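PDB 4TXG: chitinase from Chromobacterium violaceum, which probably binds chitin and hydrolyses its glycosidic bonds, as a family 18 glycoside hydrolase. Local coordinates for residues A[403-408]-A[422-427]; A[474-479]-A[556-561]; A[499-504]-A[522-527]; A[566-571]-A[575-580]. All coordinates share one frame; numbering follows the deposited sequence.

Interaction 1. Residues A[403-408]-A[422-427]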
# COMPACT_ATOMS: atom_id res chain seq x y z
N TRP A 403 -11.98 10.95 11.21
CA TRP A 403 -13.09 10.00 11.15
C TRP A 403 -13.34 9.37 12.54
O TRP A 403 -14.41 8.83 12.79
CB TRP A 403 -12.81 8.91 10.11
CG TRP A 403 -11.42 8.36 10.17
CD1 TRP A 403 -10.98 7.32 10.93
CD2 TRP A 403 -10.27 8.83 9.44
NE1 TRP A 403 -9.64 7.11 10.72
CE2 TRP A 403 -9.18 8.02 9.81
CE3 TRP A 403 -10.07 9.85 8.50
CZ2 TRP A 403 -7.91 8.20 9.28
CZ3 TRP A 403 -8.80 10.03 7.98
CH2 TRP A 403 -7.74 9.21 8.37
N ASN A 404 -12.36 9.46 13.43
CA ASN A 404 -12.63 9.15 14.83
C ASN A 404 -11.92 10.11 15.79
O ASN A 404 -11.23 11.02 15.36
CB ASN A 404 -12.28 7.69 15.15
CG ASN A 404 -10.79 7.38 15.03
OD1 ASN A 404 -9.95 8.09 15.55
ND2 ASN A 404 -10.48 6.29 14.33
N ARG A 405 -12.11 9.88 17.08
CA ARG A 405 -11.73 10.86 18.09
C ARG A 405 -10.28 10.77 18.56
O ARG A 405 -9.84 11.60 19.35
CB ARG A 405 -12.64 10.70 19.30
CG ARG A 405 -12.35 9.43 20.12
CD ARG A 405 -13.44 9.22 21.17
NE ARG A 405 -13.20 8.03 21.98
CZ ARG A 405 -13.60 6.81 21.64
NH1 ARG A 405 -14.23 6.61 20.49
NH2 ARG A 405 -13.36 5.78 22.43
N PHE A 406 -9.54 9.76 18.11
CA PHE A 406 -8.20 9.53 18.66
C PHE A 406 -7.16 10.39 17.96
O PHE A 406 -6.79 10.14 16.81
CB PHE A 406 -7.85 8.04 18.56
CG PHE A 406 -8.79 7.15 19.31
CD1 PHE A 406 -8.78 7.12 20.70
CD2 PHE A 406 -9.69 6.35 18.63
CE1 PHE A 406 -9.66 6.30 21.39
CE2 PHE A 406 -10.57 5.53 19.33
CZ PHE A 406 -10.55 5.51 20.70
N VAL A 407 -6.71 11.42 18.66
CA VAL A 407 -5.80 12.41 18.08
C VAL A 407 -4.37 11.89 18.08
O VAL A 407 -3.83 11.56 19.13
CB VAL A 407 -5.87 13.73 18.86
CG1 VAL A 407 -4.94 14.75 18.22
CG2 VAL A 407 -7.31 14.25 18.91
N GLY A 408 -3.74 11.85 16.91
CA GLY A 408 -2.39 11.31 16.84
C GLY A 408 -1.82 11.38 15.44
O GLY A 408 -2.48 11.87 14.52
N LEU A 422 -5.21 2.12 20.43
CA LEU A 422 -4.81 0.79 20.86
C LEU A 422 -5.04 0.59 22.35
O LEU A 422 -5.47 -0.48 22.78
CB LEU A 422 -3.33 0.54 20.51
CG LEU A 422 -3.05 0.51 19.00
CD1 LEU A 422 -1.61 0.06 18.74
CD2 LEU A 422 -4.03 -0.41 18.30
N ALA A 423 -4.79 1.63 23.15
CA ALA A 423 -5.04 1.54 24.59
C ALA A 423 -6.54 1.36 24.86
O ALA A 423 -6.93 0.58 25.74
CB ALA A 423 -4.51 2.78 25.30
N PHE A 424 -7.37 2.06 24.10
CA PHE A 424 -8.81 1.98 24.33
C PHE A 424 -9.33 0.57 24.06
O PHE A 424 -10.28 0.12 24.72
CB PHE A 424 -9.54 3.00 23.46
CG PHE A 424 -11.02 3.07 23.74
CD1 PHE A 424 -11.48 3.66 24.90
CD2 PHE A 424 -11.93 2.57 22.83
CE1 PHE A 424 -12.83 3.73 25.16
CE2 PHE A 424 -13.29 2.64 23.09
CZ PHE A 424 -13.73 3.22 24.25
N TRP A 425 -8.72 -0.12 23.10
CA TRP A 425 -9.14 -1.49 22.76
C TRP A 425 -8.39 -2.56 23.54
O TRP A 425 -8.53 -3.75 23.24
CB TRP A 425 -8.98 -1.77 21.27
CG TRP A 425 -9.66 -0.81 20.35
CD1 TRP A 425 -9.10 -0.15 19.29
CD2 TRP A 425 -11.04 -0.40 20.38
NE1 TRP A 425 -10.03 0.64 18.68
CE2 TRP A 425 -11.23 0.51 19.33
CE3 TRP A 425 -12.12 -0.72 21.21
CZ2 TRP A 425 -12.46 1.11 19.08
CZ3 TRP A 425 -13.35 -0.12 20.95
CH2 TRP A 425 -13.50 0.79 19.90
N ASN A 426 -7.58 -2.13 24.51
CA ASN A 426 -6.84 -3.02 25.41
C ASN A 426 -5.74 -3.83 24.72
O ASN A 426 -5.37 -4.91 25.19
CB ASN A 426 -7.79 -3.98 26.14
CG ASN A 426 -7.24 -4.47 27.45
OD1 ASN A 426 -6.69 -3.70 28.23
ND2 ASN A 426 -7.37 -5.77 27.70
N VAL A 427 -5.23 -3.31 23.62
CA VAL A 427 -4.22 -4.02 22.84
C VAL A 427 -2.89 -4.19 23.58
O VAL A 427 -2.28 -5.26 23.53
CB VAL A 427 -4.00 -3.29 21.49
CG1 VAL A 427 -2.74 -3.79 20.79
CG2 VAL A 427 -5.23 -3.47 20.60

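Interaction 2. Residues A[474-479]-A[556-561]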
# COMPACT_ATOMS: atom_id res chain seq x y z
N GLY A 474 -4.25 14.41 26.29
CA GLY A 474 -2.99 14.31 25.59
C GLY A 474 -1.90 15.25 26.08
O GLY A 474 -2.01 15.84 27.16
N SER A 475 -0.85 15.38 25.27
CA SER A 475 0.28 16.25 25.57
C SER A 475 0.61 17.06 24.32
O SER A 475 1.06 16.50 23.32
CB SER A 475 1.48 15.43 26.04
OG SER A 475 2.55 16.28 26.43
N ASN A 476 0.37 18.37 24.37
CA ASN A 476 0.32 19.17 23.15
C ASN A 476 -0.57 18.50 22.10
O ASN A 476 -0.24 18.46 20.91
CB ASN A 476 1.73 19.43 22.59
CG ASN A 476 2.48 20.48 23.39
OD1 ASN A 476 1.90 21.21 24.18
ND2 ASN A 476 3.79 20.57 23.17
N GLY A 477 -1.70 17.96 22.55
CA GLY A 477 -2.67 17.31 21.67
C GLY A 477 -2.41 15.85 21.37
O GLY A 477 -3.33 15.11 21.00
N LEU A 478 -1.16 15.41 21.51
CA LEU A 478 -0.80 14.04 21.14
C LEU A 478 -1.47 13.02 22.04
O LEU A 478 -1.33 13.07 23.26
CB LEU A 478 0.72 13.85 21.19
CG LEU A 478 1.22 12.45 20.80
CD1 LEU A 478 1.00 12.21 19.30
CD2 LEU A 478 2.69 12.30 21.16
N TRP A 479 -2.19 12.08 21.42
CA TRP A 479 -2.96 11.04 22.10
C TRP A 479 -4.08 11.64 22.95
O TRP A 479 -4.54 11.03 23.91
CB TRP A 479 -2.06 10.14 22.97
CG TRP A 479 -0.92 9.48 22.22
CD1 TRP A 479 0.38 9.39 22.64
CD2 TRP A 479 -0.96 8.85 20.92
NE1 TRP A 479 1.14 8.74 21.70
CE2 TRP A 479 0.34 8.39 20.64
CE3 TRP A 479 -1.97 8.62 19.98
CZ2 TRP A 479 0.67 7.73 19.46
CZ3 TRP A 479 -1.64 7.96 18.80
CH2 TRP A 479 -0.34 7.52 18.56
N GLN A 556 2.46 25.80 16.92
CA GLN A 556 3.78 25.39 17.40
C GLN A 556 4.16 24.02 16.86
O GLN A 556 3.42 23.05 17.03
CB GLN A 556 3.81 25.37 18.93
CG GLN A 556 5.07 24.77 19.51
CD GLN A 556 4.90 24.36 20.96
OE1 GLN A 556 4.01 23.57 21.30
NE2 GLN A 556 5.74 24.91 21.83
N ARG A 557 5.32 23.92 16.21
CA ARG A 557 5.76 22.61 15.73
C ARG A 557 6.30 21.77 16.87
O ARG A 557 7.09 22.23 17.69
CB ARG A 557 6.83 22.75 14.63
CG ARG A 557 7.30 21.41 14.07
CD ARG A 557 8.34 21.61 12.98
NE ARG A 557 8.83 20.34 12.44
CZ ARG A 557 9.76 19.59 13.04
NH1 ARG A 557 10.28 19.96 14.21
NH2 ARG A 557 10.15 18.46 12.47
N ASN A 558 5.84 20.52 16.91
CA ASN A 558 6.28 19.52 17.86
C ASN A 558 6.89 18.36 17.11
O ASN A 558 6.55 18.13 15.95
CB ASN A 558 5.11 19.03 18.71
CG ASN A 558 4.69 20.02 19.77
OD1 ASN A 558 4.94 19.80 20.96
ND2 ASN A 558 4.08 21.11 19.35
N TYR A 559 7.78 17.62 17.76
CA TYR A 559 8.30 16.42 17.12
C TYR A 559 8.49 15.34 18.16
O TYR A 559 8.97 15.60 19.27
CB TYR A 559 9.63 16.69 16.40
CG TYR A 559 10.05 15.56 15.47
CD1 TYR A 559 9.54 15.49 14.18
CD2 TYR A 559 10.94 14.58 15.88
CE1 TYR A 559 9.91 14.47 13.32
CE2 TYR A 559 11.30 13.54 15.02
CZ TYR A 559 10.79 13.50 13.74
OH TYR A 559 11.14 12.49 12.87
N ASN A 560 8.12 14.12 17.81
CA ASN A 560 8.34 12.98 18.68
C ASN A 560 9.20 11.95 17.94
O ASN A 560 8.75 11.34 16.98
CB ASN A 560 6.98 12.39 19.10
CG ASN A 560 7.11 11.23 20.07
OD1 ASN A 560 7.77 10.24 19.79
ND2 ASN A 560 6.46 11.36 21.22
N GLY A 561 10.44 11.77 18.40
CA GLY A 561 11.38 10.88 17.73
C GLY A 561 11.05 9.40 17.89
O GLY A 561 11.47 8.57 17.08

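Interaction 3. Residues A[499-504]-A[522-527]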
# COMPACT_ATOMS: atom_id res chain seq x y z
N VAL A 499 -11.14 22.83 10.59
CA VAL A 499 -11.90 23.47 9.53
C VAL A 499 -11.25 24.75 9.04
O VAL A 499 -10.29 25.24 9.62
CB VAL A 499 -13.36 23.80 9.99
CG1 VAL A 499 -14.15 22.51 10.31
CG2 VAL A 499 -13.34 24.75 11.19
N GLY A 500 -11.78 25.29 7.94
CA GLY A 500 -11.39 26.61 7.46
C GLY A 500 -9.94 26.68 7.03
O GLY A 500 -9.50 25.92 6.17
N ILE A 501 -9.18 27.59 7.65
CA ILE A 501 -7.77 27.77 7.30
C ILE A 501 -6.96 26.53 7.68
O ILE A 501 -5.84 26.33 7.19
CB ILE A 501 -7.18 29.02 8.00
CG1 ILE A 501 -5.84 29.42 7.36
CG2 ILE A 501 -7.05 28.79 9.50
CD1 ILE A 501 -5.30 30.77 7.83
N ASP A 502 -7.54 25.68 8.53
CA ASP A 502 -6.91 24.42 8.93
C ASP A 502 -7.31 23.22 8.05
O ASP A 502 -6.98 22.08 8.38
CB ASP A 502 -7.27 24.08 10.38
CG ASP A 502 -6.77 25.12 11.36
OD1 ASP A 502 -5.66 25.66 11.14
OD2 ASP A 502 -7.49 25.38 12.35
N ASN A 503 -7.99 23.48 6.94
CA ASN A 503 -8.61 22.40 6.18
C ASN A 503 -8.76 22.77 4.69
O ASN A 503 -9.80 22.52 4.09
CB ASN A 503 -9.97 22.07 6.81
CG ASN A 503 -10.61 20.80 6.27
OD1 ASN A 503 -9.94 19.80 6.00
ND2 ASN A 503 -11.93 20.84 6.11
N ILE A 504 -7.73 23.37 4.10
CA ILE A 504 -7.91 24.00 2.80
C ILE A 504 -8.04 23.01 1.64
O ILE A 504 -8.51 23.38 0.57
CB ILE A 504 -6.76 25.00 2.48
CG1 ILE A 504 -5.47 24.29 2.07
CG2 ILE A 504 -6.54 25.94 3.66
CD1 ILE A 504 -4.42 25.27 1.48
N MET A 522 1.34 20.09 2.48
CA MET A 522 2.37 20.43 3.46
C MET A 522 2.90 21.86 3.29
O MET A 522 3.39 22.45 4.26
CB MET A 522 3.52 19.40 3.42
CG MET A 522 3.31 18.22 4.40
SD MET A 522 2.91 18.77 6.08
CE MET A 522 4.34 19.78 6.44
N TRP A 523 2.81 22.44 2.09
CA TRP A 523 3.21 23.85 1.98
C TRP A 523 2.32 24.74 2.84
O TRP A 523 2.79 25.71 3.43
CB TRP A 523 3.21 24.38 0.53
CG TRP A 523 2.23 23.77 -0.47
CD1 TRP A 523 2.43 22.63 -1.21
CD2 TRP A 523 0.98 24.32 -0.92
NE1 TRP A 523 1.36 22.42 -2.05
CE2 TRP A 523 0.46 23.44 -1.89
CE3 TRP A 523 0.24 25.46 -0.57
CZ2 TRP A 523 -0.77 23.66 -2.52
CZ3 TRP A 523 -0.97 25.69 -1.20
CH2 TRP A 523 -1.47 24.79 -2.17
N HIS A 524 1.03 24.41 2.92
CA HIS A 524 0.16 25.24 3.74
C HIS A 524 0.49 25.04 5.22
O HIS A 524 0.52 26.01 5.97
CB HIS A 524 -1.32 24.94 3.46
CG HIS A 524 -2.25 25.84 4.24
ND1 HIS A 524 -2.21 27.20 4.13
CD2 HIS A 524 -3.21 25.55 5.15
CE1 HIS A 524 -3.12 27.73 4.94
NE2 HIS A 524 -3.72 26.75 5.58
N ALA A 525 0.77 23.81 5.63
CA ALA A 525 1.19 23.55 7.01
C ALA A 525 2.49 24.29 7.35
O ALA A 525 2.67 24.74 8.48
CB ALA A 525 1.35 22.05 7.24
N LYS A 526 3.39 24.40 6.38
CA LYS A 526 4.63 25.13 6.60
C LYS A 526 4.37 26.63 6.75
O LYS A 526 5.03 27.31 7.55
CB LYS A 526 5.63 24.85 5.46
CG LYS A 526 6.29 23.47 5.58
CD LYS A 526 7.31 23.50 6.72
CE LYS A 526 7.52 22.14 7.39
NZ LYS A 526 8.40 22.28 8.61
N ASN A 527 3.41 27.16 6.00
CA ASN A 527 3.01 28.56 6.19
C ASN A 527 2.36 28.80 7.55
O ASN A 527 2.64 29.80 8.21
CB ASN A 527 2.08 29.02 5.06
CG ASN A 527 2.83 29.31 3.77
OD1 ASN A 527 4.01 29.70 3.81
ND2 ASN A 527 2.17 29.13 2.63

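Interaction 4. Residues A[566-571]-A[575-580]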
# COMPACT_ATOMS: atom_id res chain seq x y z
N PRO A 566 6.12 14.65 13.27
CA PRO A 566 5.94 16.07 13.57
C PRO A 566 4.46 16.43 13.59
O PRO A 566 3.65 15.75 12.96
CB PRO A 566 6.66 16.76 12.41
CG PRO A 566 6.51 15.79 11.23
CD PRO A 566 6.26 14.40 11.82
N TRP A 567 4.12 17.49 14.30
CA TRP A 567 2.79 18.04 14.22
C TRP A 567 2.78 19.50 14.63
O TRP A 567 3.76 20.03 15.16
CB TRP A 567 1.81 17.27 15.10
CG TRP A 567 1.97 17.37 16.60
CD1 TRP A 567 1.29 18.19 17.45
CD2 TRP A 567 2.83 16.57 17.43
NE1 TRP A 567 1.68 17.96 18.75
CE2 TRP A 567 2.62 16.95 18.76
CE3 TRP A 567 3.77 15.56 17.16
CZ2 TRP A 567 3.31 16.38 19.83
CZ3 TRP A 567 4.45 14.99 18.22
CH2 TRP A 567 4.22 15.40 19.54
N LEU A 568 1.66 20.14 14.34
CA LEU A 568 1.42 21.49 14.80
C LEU A 568 0.38 21.45 15.90
O LEU A 568 -0.66 20.81 15.75
CB LEU A 568 0.94 22.37 13.65
CG LEU A 568 1.90 22.52 12.48
CD1 LEU A 568 1.23 23.34 11.40
CD2 LEU A 568 3.19 23.18 12.96
N TRP A 569 0.66 22.14 17.00
CA TRP A 569 -0.30 22.29 18.07
C TRP A 569 -0.61 23.76 18.25
O TRP A 569 0.29 24.56 18.53
CB TRP A 569 0.23 21.66 19.37
CG TRP A 569 -0.62 21.89 20.58
CD1 TRP A 569 -0.28 22.60 21.70
CD2 TRP A 569 -1.95 21.41 20.80
NE1 TRP A 569 -1.32 22.58 22.61
CE2 TRP A 569 -2.36 21.85 22.07
CE3 TRP A 569 -2.85 20.64 20.04
CZ2 TRP A 569 -3.62 21.57 22.61
CZ3 TRP A 569 -4.10 20.35 20.57
CH2 TRP A 569 -4.47 20.81 21.84
N ASN A 570 -1.88 24.11 18.08
CA ASN A 570 -2.35 25.46 18.33
C ASN A 570 -3.14 25.46 19.63
O ASN A 570 -4.31 25.09 19.65
CB ASN A 570 -3.20 25.96 17.16
CG ASN A 570 -3.54 27.44 17.26
OD1 ASN A 570 -3.89 27.94 18.33
ND2 ASN A 570 -3.43 28.14 16.14
N ALA A 571 -2.49 25.86 20.72
CA ALA A 571 -3.09 25.78 22.05
C ALA A 571 -4.32 26.67 22.18
O ALA A 571 -5.27 26.33 22.90
CB ALA A 571 -2.07 26.16 23.11
N VAL A 575 -6.08 22.99 18.36
CA VAL A 575 -6.00 22.33 17.05
C VAL A 575 -4.69 21.54 16.92
O VAL A 575 -3.61 22.07 17.19
CB VAL A 575 -6.11 23.34 15.88
CG1 VAL A 575 -5.64 22.71 14.55
CG2 VAL A 575 -7.54 23.85 15.76
N PHE A 576 -4.82 20.27 16.55
CA PHE A 576 -3.69 19.37 16.30
C PHE A 576 -3.68 19.04 14.82
O PHE A 576 -4.65 18.48 14.31
CB PHE A 576 -3.86 18.09 17.14
CG PHE A 576 -2.78 17.04 16.94
CD1 PHE A 576 -2.78 16.21 15.83
CD2 PHE A 576 -1.82 16.83 17.93
CE1 PHE A 576 -1.80 15.22 15.68
CE2 PHE A 576 -0.85 15.84 17.78
CZ PHE A 576 -0.84 15.05 16.66
N LEU A 577 -2.60 19.37 14.12
CA LEU A 577 -2.46 19.00 12.71
C LEU A 577 -1.28 18.07 12.55
O LEU A 577 -0.15 18.46 12.83
CB LEU A 577 -2.27 20.24 11.82
CG LEU A 577 -3.43 21.24 11.79
CD1 LEU A 577 -3.04 22.48 11.01
CD2 LEU A 577 -4.65 20.58 11.18
N SER A 578 -1.53 16.83 12.12
CA SER A 578 -0.43 15.91 11.89
C SER A 578 0.29 16.25 10.59
O SER A 578 -0.34 16.36 9.54
CB SER A 578 -0.93 14.46 11.83
OG SER A 578 0.12 13.61 11.43
N THR A 579 1.60 16.43 10.66
CA THR A 579 2.36 16.84 9.49
C THR A 579 3.43 15.81 9.11
O THR A 579 3.60 14.78 9.77
CB THR A 579 3.03 18.22 9.72
OG1 THR A 579 3.89 18.16 10.86
CG2 THR A 579 1.97 19.29 9.95
N GLU A 580 4.13 16.10 8.02
CA GLU A 580 5.24 15.28 7.56
C GLU A 580 6.23 16.26 6.96
O GLU A 580 5.87 17.03 6.07
CB GLU A 580 4.77 14.23 6.53
CG GLU A 580 5.84 13.23 6.08
CD GLU A 580 6.01 12.07 7.06
OE1 GLU A 580 6.33 12.31 8.24
OE2 GLU A 580 5.81 10.92 6.65
O HOH W 1 2.44 13.29 12.71

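Interaction 1. Residues A[403-408]-A[422-427]
R405 brings its guanidinium group end-on to one face of the F424 ring. NH2 does the touching. It sits above the centre of the ring, 3.2 Å from both CZ and CE2 of F424. The guanidinium plane stands almost perpendicular to the ring, at 88°, so this is not a flat stack. R405 CZ lies 4.5 Å from the F424 ring centroid, close to the ring normal, which makes the pair a cation-pi contact.

In R405, chi1 of 72° puts CG between the backbone N and the carbonyl carbon, and the chain then runs extended to NE. This carries the arginine over F406. R405 CG lies above the middle of the F406 ring, and F406 CZ lies over one face of the guanidinium, offset toward the rim of that group. F424 has its ring anti to the backbone N, at chi1 -174°, which turns it out from the helix toward the arginine. F406 CZ packs on F424 CB at 3.9 Å, and the two rings are inclined to each other.

Both backbones are shaped locally. N404 OD1 accepts from F406 N at 3.1 Å and closes an Asx turn. On the other segment, N426 has positive phi and ends the helix in a Schellman motif, just past F424.

The contact joins the loop after strand 391-395 to the end of helix 420-424. F406 also touches A420 and E421 of that helix. N404 O bonds to W468 NE1 of strand 466-468, and the R405 backbone pairs with S482.

Interaction 2. Residues A[474-479]-A[556-561]
N476 reaches from a tight turn to the amide of N558 on strand 556-560. Its CB lies 3.6 Å from N558 OD1. CG is anti to the carbonyl carbon, beside the backbone N, with chi1 at -76°. N476 CG is marginally nearer than CB, 3.5 Å from N558 OD1. The tip makes the bond: N476 ND2 donates to N558 OD1 at a short 2.6 Å, with an N-H...O angle of 146°. The donor is tilted somewhat out of the carbonyl plane, and the two amide planes are 77° apart. N476 ND2 also comes within 3.5 Å of Q556 OE1.

N558 is gripped on its other branch as well. Its ND2 donates to the backbone O of Q556 and to Q556 OE1, each at 3.1 Å. Both acceptors are approached from above their carbonyl planes. These bonds fix the rotation of the N558 amide and hold OD1 toward N476.

Further along, L478 CD2 rests on N560 ND2 at 3.9 Å, an apolar methyl against an amide. The other end of that amide is used elsewhere, since N560 OD1 bonds to L563 N.

S475 and L478 bond to each other through both backbone N and O atoms. N476 and G477, both at positive phi, fill the two corners between them. This is a type I' turn, the tight two-residue reversal common in beta hairpins, and its Asn-Gly pair is a classic sequence for it.

Interaction 3. Residues A[499-504]-A[522-527]
I501 and I504 of segment 499-504 take hold of H524, on helix 522-530, through a backbone oxygen and a set of methyl groups. The segment first turns at V499 and G500. V499 O accepts from D502 N and G500 O from N503 N, which makes a short 3-10 turn.

I501 follows. Its carbonyl oxygen receives H524 NE2 at 2.7 Å, with an N-H...O angle of 154°. The donor lies in the carbonyl plane and the oxygen lies in the plane of the imidazole, so the ring is met edge-on. I501 CG1 adds a looser contact with H524 NE2 at 3.8 Å, while D502 points away from the helix and forms a salt bridge with K573.

I504 returns to the histidine and lies over one ring face. With chi1 at 76°, CG1 is tucked between the two backbone branches and points CD1 over the ring. CD1 then sits 3.9 Å from the H524 ring centroid as a CH-pi contact. I504 CG2 covers the other end of the ring, 3.5 Å from NE2. I504 CD1 also reaches W523 CZ3 at 4.4 Å.

H524 ND1 bonds to Y536 OH, so both ring nitrogens are satisfied in this buried place and the ring cannot turn easily. The contact joins the loop after strand 466-468 to the start of helix 522-530. W523 packs on strands 609-612 and 621-624, while D502 touches V575 and L577 of strand 575-578.

Interaction 4. Residues A[566-571]-A[575-580]
W567 and F576 lie over each other as an offset stack. The five-membered ring of W567 and the F576 ring have centroids 4.2 Å apart and planes 23° from parallel. W567 CB also sits over the F576 face as a CH-pi contact. A chi1 of 69° turns the W567 indole over the neighbouring strand, diagonally to F576. W569 meets F576 differently: its ring edge is turned to the phenylalanine, with W569 CE3 4.0 Å from F576 CB.

The opposite sheet face carries L568 beside L577 and N570 beside V575. The L568 and L577 CB atoms are 4.3 Å apart. The same two residues form a hydrogen-bonded antiparallel pair, with N to O distances of 2.9 Å from L568 N to L577 O and from L577 N to L568 O. At the open end of the hairpin, P566 O accepts from T579 N at 3.2 Å. A water bridges P566 O and S578 OG.

The hairpin fills the middle of a four-stranded antiparallel sheet, with strand 556-560 beside 565-570 and strand 466-468 beside 575-578. Helix 522-530 packs on L568 and L577. On the other face, W567 NE1 bonds to N476 O.

Interactions 3 and 4 are buried, interaction 1 is partly buried and interaction 2 lies at the surface. Their chemistry differs: cation-pi in 1, a hydrogen bond between side-chain amides in 2, an imidazole held by a carbonyl and methyls in 3, and strand pairing with stacked aromatics in 4. Interactions 2 and 4 share one sheet, because strands 556-560 and 565-570 are neighbours. Interaction 3 packs against the L568 face of that sheet: A525 touches L568, and M522 touches T579 just past the strand. Interaction 1 reaches the hairpin through V407 on F576. The segments of 2, 3 and 4 lie between barrel strands 457-462 and 599-603, consistent with the chitinase insertion domain of some family 18 enzymes.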